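Local atomic coordinates of peruvianin-I (Thevetia peruviana, PDB entry 6ORM), a protein that acts as a cysteine peptidase of plant latex although its sequence and fold belong to the germin-like cupins. Residues Ser95-Glu101 / Asn144-Ser150. Residues are numbered along the deposited sequence; the frame is centred on the assembly and turned at random.
Sequences SLVMATE and NATFYAS. With NAG (2-acetamido-2-deoxy-beta-D-glucopyranose), chain E.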
loop_
_atom_site.group_PDB
_atom_site.type_symbol
_atom_site.label_atom_id
_atom_site.label_comp_id
_atom_site.label_asym_id
_atom_site.label_seq_id
_atom_site.Cartn_x
_atom_site.Cartn_y
_atom_site.Cartn_z
ATOM N N SER A 95 8.727 14.915 2.698
ATOM C CA SER A 95 9.331 15.633 3.813
ATOM C C SER A 95 8.534 16.901 4.074
ATOM O O SER A 95 8.401 17.746 3.183
ATOM C CB SER A 95 10.797 15.968 3.532
ATOM O OG SER A 95 11.379 16.632 4.640
ATOM N N LEU A 96 8.014 17.030 5.291
ATOM C CA LEU A 96 7.311 18.225 5.738
ATOM C C LEU A 96 8.243 18.979 6.681
ATOM O O LEU A 96 8.510 18.524 7.799
ATOM C CB LEU A 96 5.993 17.856 6.418
ATOM C CG LEU A 96 5.068 18.987 6.873
ATOM C CD1 LEU A 96 4.811 19.978 5.745
ATOM C CD2 LEU A 96 3.757 18.411 7.387
ATOM N N VAL A 97 8.739 20.121 6.222
ATOM C CA VAL A 97 9.731 20.901 6.954
ATOM C C VAL A 97 9.019 21.940 7.809
ATOM O O VAL A 97 8.122 22.639 7.326
ATOM C CB VAL A 97 10.715 21.579 5.985
ATOM C CG1 VAL A 97 11.602 22.568 6.726
ATOM C CG2 VAL A 97 11.554 20.540 5.265
ATOM N N MET A 98 9.399 22.031 9.084
ATOM C CA MET A 98 8.966 23.128 9.942
ATOM C C MET A 98 10.184 23.911 10.406
ATOM O O MET A 98 11.052 23.364 11.094
ATOM C CB MET A 98 8.175 22.645 11.159
ATOM C CG MET A 98 7.721 23.823 12.023
ATOM S SD MET A 98 6.530 23.440 13.320
ATOM C CE MET A 98 7.521 22.408 14.398
ATOM N N ALA A 99 10.234 25.191 10.047
ATOM C CA ALA A 99 11.267 26.085 10.546
ATOM C C ALA A 99 10.925 26.526 11.963
ATOM O O ALA A 99 9.776 26.862 12.262
ATOM C CB ALA A 99 11.408 27.305 9.635
ATOM N N THR A 100 11.924 26.497 12.846
ATOM C CA THR A 100 11.732 26.891 14.237
ATOM C C THR A 100 12.687 27.973 14.727
ATOM O O THR A 100 12.375 28.626 15.729
ATOM C CB THR A 100 11.855 25.671 15.165
ATOM O OG1 THR A 100 13.146 25.073 15.004
ATOM C CG2 THR A 100 10.779 24.641 14.834
ATOM N N GLU A 101 13.825 28.187 14.069
ATOM C CA GLU A 101 14.771 29.211 14.488
ATOM C C GLU A 101 15.479 29.755 13.255
ATOM O O GLU A 101 15.825 28.995 12.349
ATOM C CB GLU A 101 15.786 28.650 15.490
ATOM C CG GLU A 101 17.061 29.465 15.635
ATOM C CD GLU A 101 18.171 28.688 16.318
ATOM O OE1 GLU A 101 18.941 27.997 15.609
ATOM O OE2 GLU A 101 18.268 28.766 17.563
ATOM N N ASN A 144 22.234 30.640 13.841
ATOM C CA ASN A 144 21.873 29.312 13.374
ATOM C C ASN A 144 20.424 29.272 12.913
ATOM O O ASN A 144 19.553 29.946 13.471
ATOM C CB ASN A 144 22.049 28.271 14.479
ATOM C CG ASN A 144 23.494 28.044 14.865
ATOM O OD1 ASN A 144 24.423 28.423 14.153
ATOM N ND2 ASN A 144 23.681 27.412 16.020
ATOM N N ALA A 145 20.168 28.451 11.904
ATOM C CA ALA A 145 18.819 28.118 11.476
ATOM C C ALA A 145 18.517 26.689 11.903
ATOM O O ALA A 145 19.350 25.794 11.721
ATOM C CB ALA A 145 18.667 28.273 9.963
ATOM N N THR A 146 17.338 26.475 12.479
ATOM C CA THR A 146 16.893 25.147 12.881
ATOM C C THR A 146 15.559 24.840 12.218
ATOM O O THR A 146 14.654 25.680 12.217
ATOM C CB THR A 146 16.757 25.042 14.404
ATOM O OG1 THR A 146 18.016 25.337 15.022
ATOM C CG2 THR A 146 16.317 23.638 14.810
ATOM N N PHE A 147 15.448 23.646 11.639
ATOM C CA PHE A 147 14.172 23.166 11.138
ATOM C C PHE A 147 14.076 21.663 11.351
ATOM O O PHE A 147 15.087 20.964 11.444
ATOM C CB PHE A 147 13.954 23.525 9.658
ATOM C CG PHE A 147 15.004 22.989 8.723
ATOM C CD1 PHE A 147 16.187 23.678 8.521
ATOM C CD2 PHE A 147 14.788 21.816 8.015
ATOM C CE1 PHE A 147 17.144 23.198 7.648
ATOM C CE2 PHE A 147 15.741 21.332 7.140
ATOM C CZ PHE A 147 16.920 22.028 6.952
ATOM N N TYR A 148 12.839 21.182 11.441
ATOM C CA TYR A 148 12.545 19.771 11.629
ATOM C C TYR A 148 11.847 19.236 10.390
ATOM O O TYR A 148 10.906 19.858 9.885
ATOM C CB TYR A 148 11.671 19.556 12.866
ATOM C CG TYR A 148 12.369 19.926 14.149
ATOM C CD1 TYR A 148 12.462 21.250 14.554
ATOM C CD2 TYR A 148 12.953 18.953 14.947
ATOM C CE1 TYR A 148 13.109 21.593 15.722
ATOM C CE2 TYR A 148 13.599 19.285 16.118
ATOM C CZ TYR A 148 13.674 20.607 16.500
ATOM O OH TYR A 148 14.320 20.946 17.665
ATOM N N ALA A 149 12.314 18.096 9.901
ATOM C CA ALA A 149 11.706 17.419 8.765
ATOM C C ALA A 149 10.920 16.215 9.268
ATOM O O ALA A 149 11.496 15.304 9.873
ATOM C CB ALA A 149 12.769 16.988 7.755
ATOM N N SER A 150 9.608 16.225 9.041
ATOM C CA SER A 150 8.767 15.061 9.287
ATOM C C SER A 150 8.619 14.290 7.982
ATOM O O SER A 150 8.260 14.871 6.954
ATOM C CB SER A 150 7.396 15.481 9.821
ATOM O OG SER A 150 7.500 16.094 11.095
HETATM C C1 NAG E . 24.948 27.071 16.608
HETATM C C2 NAG E . 25.337 28.062 17.700
HETATM C C3 NAG E . 26.634 27.621 18.381
HETATM C C4 NAG E . 26.500 26.191 18.892
HETATM C C5 NAG E . 26.052 25.269 17.756
HETATM C C6 NAG E . 25.728 23.869 18.226
HETATM C C7 NAG E . 24.654 30.411 17.586
HETATM C C8 NAG E . 24.890 31.747 16.950
HETATM N N2 NAG E . 25.447 29.415 17.177
HETATM O O3 NAG E . 26.958 28.494 19.461
HETATM O O4 NAG E . 27.754 25.749 19.405
HETATM O O5 NAG E . 24.845 25.769 17.163
HETATM O O6 NAG E . 24.539 23.857 19.004
HETATM O O7 NAG E . 23.783 30.239 18.433
HETATM O O HOH W 1 21.278 26.734 17.334
#
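Glu101 reaches across to Thr146 with its carboxylate, whose OE1 accepts a hydrogen bond from Thr146 OG1 (2.9 Å). The hydroxyl comes from well above the carboxylate plane, 64° out of it, and the extended glutamate chain, with CG anti to the backbone N (chi1 161°), carries OE1 on toward Asn144. There a water donates to OE1 and accepts from Asn144 ND2, the nitrogen bonded covalently to the first N-acetylglucosamine of a glycan. Thr100 and Glu101 together face Thr146 in a classic beta bulge: both amides donate to Thr146 O, at 2.9 Å from Thr100 N and 3.2 Å from Glu101 N, and Thr100 OG1 adds a weak third bond. Thr100 OG1 also lies at the edge of the Tyr148 ring, near its plane, 3.6 Å from Tyr148 CE1. Beyond the bulge the two antiparallel strands pair regularly within the larger sheet of the cupin beta-barrel, flanked by strands 73-79 and 126-129. On the face carrying Ala99 and Ala149, Val97 CG1 meets Phe147 CD2 obliquely at 3.5 Å, and Ile104 also touches the phenylalanine. On the opposite face, toward the Leu96-Ser150 end, Met98 and Tyr148 touch Tyr148 and Met98 of a second subunit, and Ser150 OG hydrogen-bonds Ser150 OG there.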